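Local coordinates for sp1 protein (Swine acute diarrhea syndrome coronavirus, PDB 6LPA) that is the nsp1 of a porcine alphacoronavirus, a viral protein associated with host cell proliferation and immune evasion, at the interface of chains A and B. Sequence-based numbering; all coordinates share one arbitrary frame. Chains: chain A/B, sp1 protein.

The interface of chains A and B. Residues chain A 66, 72, 74, 82; chain B 23-25, 61.
B:Met24 lies over one face of the A:Tyr74 ring, its CG methylene 3.9 Å from the ring centroid, a distance that fits a CH-pi contact. The two side chains run antiparallel alongside one another; chi1 of B:Met24, -143°, sets CG over the ring centre, and the later bends only turn SD and CE. The phenol oxygen OH of A:Tyr74 meets the B:Phe61 ring at its edge, in the ring plane, 3.4 Å from CZ; on one face of that phenylalanine, offset toward the rim, sits CA of B:Met24 from its own chain. A:Pro82 adds an apolar contact at the phenylalanine end, its CB 3.4 Å from CZ of B:Phe61.

Carboxylate oxygen OE2 of A:Glu66 comes 3.3 Å from CZ of B:Phe61, the two side chains meeting from opposite directions with their planes 50° apart. The straight glutamate chain beyond CG carries the carboxylate to the amide of B:Met24, whose backbone N gives OE1 a hydrogen bond of 2.8 Å; the bond is nearly straight (171° at H) although the donor approaches from above the carboxylate plane. OE2 is bound within chain A by OH of A:Tyr74 at 2.5 Å, on the anti side and somewhat out of plane. With each oxygen engaged, rotation of the carboxylate should be restrained, and the tyrosine, itself a contact residue, also helps to orient it.

A water extends this polar network: it lies 2.7 Å from OE1 of A:Glu66 and also bonds the hydroxyl OG1 of A:Thr72 and OG of B:Ser25, the latter at 3.1 Å.

In this patch the end of strand 61-66, the first half of strand 71-77 and the loop residue A:Pro82 of chain A meet a loop (residues 23-25) and the first residue of strand 61-67 of chain B. Repeated by two-fold symmetry, it helps hold the deposited dimer together, though the structure alone does not show that this dimer forms in the infected cell.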
loop_
_atom_site.group_PDB
_atom_site.type_symbol
_atom_site.label_atom_id
_atom_site.label_comp_id
_atom_site.label_asym_id
_atom_site.label_seq_id
_atom_site.Cartn_x
_atom_site.Cartn_y
_atom_site.Cartn_z
ATOM N N GLU A 66 5.175 -8.302 4.945
ATOM C CA GLU A 66 6.493 -8.445 4.344
ATOM C C GLU A 66 7.542 -8.548 5.441
ATOM O O GLU A 66 7.350 -8.034 6.549
ATOM C CB GLU A 66 6.833 -7.270 3.429
ATOM C CG GLU A 66 7.126 -5.971 4.140
ATOM C CD GLU A 66 7.387 -4.833 3.154
ATOM O OE1 GLU A 66 8.386 -4.098 3.330
ATOM O OE2 GLU A 66 6.590 -4.686 2.197
ATOM N N THR A 72 6.162 -7.401 9.033
ATOM C CA THR A 72 5.414 -6.180 9.285
ATOM C C THR A 72 4.181 -6.137 8.385
ATOM O O THR A 72 4.241 -6.456 7.189
ATOM C CB THR A 72 6.293 -4.942 9.110
ATOM O OG1 THR A 72 6.859 -4.935 7.804
ATOM C CG2 THR A 72 7.424 -4.985 10.105
ATOM N N TYR A 74 0.697 -4.182 6.874
ATOM C CA TYR A 74 0.210 -2.863 6.493
ATOM C C TYR A 74 -0.869 -3.059 5.446
ATOM O O TYR A 74 -1.012 -4.139 4.874
ATOM C CB TYR A 74 1.340 -1.979 5.961
ATOM C CG TYR A 74 2.093 -2.595 4.797
ATOM C CD1 TYR A 74 3.089 -3.539 5.015
ATOM C CD2 TYR A 74 1.821 -2.224 3.488
ATOM C CE1 TYR A 74 3.780 -4.106 3.969
ATOM C CE2 TYR A 74 2.512 -2.795 2.419
ATOM C CZ TYR A 74 3.491 -3.728 2.670
ATOM O OH TYR A 74 4.191 -4.308 1.635
ATOM N N PRO A 82 5.748 -5.605 -3.436
ATOM C CA PRO A 82 7.044 -5.232 -2.873
ATOM C C PRO A 82 7.918 -6.462 -2.692
ATOM O O PRO A 82 7.449 -7.606 -2.643
ATOM C CB PRO A 82 6.684 -4.622 -1.519
ATOM C CG PRO A 82 5.491 -5.402 -1.110
ATOM C CD PRO A 82 4.721 -5.720 -2.385
ATOM N N THR B 23 11.674 -1.245 1.370
ATOM C CA THR B 23 10.815 -1.870 2.368
ATOM C C THR B 23 9.896 -0.820 2.978
ATOM O O THR B 23 10.182 0.379 2.937
ATOM C CB THR B 23 11.627 -2.522 3.490
ATOM O OG1 THR B 23 12.299 -1.496 4.240
ATOM C CG2 THR B 23 12.643 -3.507 2.914
ATOM N N MET B 24 8.789 -1.289 3.567
ATOM C CA MET B 24 7.838 -0.373 4.188
ATOM C C MET B 24 8.423 0.318 5.412
ATOM O O MET B 24 8.051 1.462 5.706
ATOM C CB MET B 24 6.555 -1.111 4.568
ATOM C CG MET B 24 5.315 -0.271 4.374
ATOM S SD MET B 24 5.462 1.298 5.262
ATOM C CE MET B 24 4.830 0.824 6.881
ATOM N N SER B 25 9.337 -0.346 6.126
ATOM C CA SER B 25 9.915 0.262 7.322
ATOM C C SER B 25 10.914 1.351 6.962
ATOM O O SER B 25 10.997 2.375 7.645
ATOM C CB SER B 25 10.575 -0.803 8.200
ATOM O OG SER B 25 9.747 -1.952 8.347
ATOM N N PHE B 61 8.631 1.723 -2.744
ATOM C CA PHE B 61 7.588 2.407 -1.991
ATOM C C PHE B 61 7.705 3.914 -2.201
ATOM O O PHE B 61 8.800 4.478 -2.110
ATOM C CB PHE B 61 7.671 2.060 -0.496
ATOM C CG PHE B 61 7.176 0.670 -0.161
ATOM C CD1 PHE B 61 5.822 0.418 -0.029
ATOM C CD2 PHE B 61 8.074 -0.385 0.019
ATOM C CE1 PHE B 61 5.361 -0.851 0.285
ATOM C CE2 PHE B 61 7.621 -1.669 0.319
ATOM C CZ PHE B 61 6.266 -1.901 0.459
HETATM O O HOH W 1 8.820 -3.739 6.020
#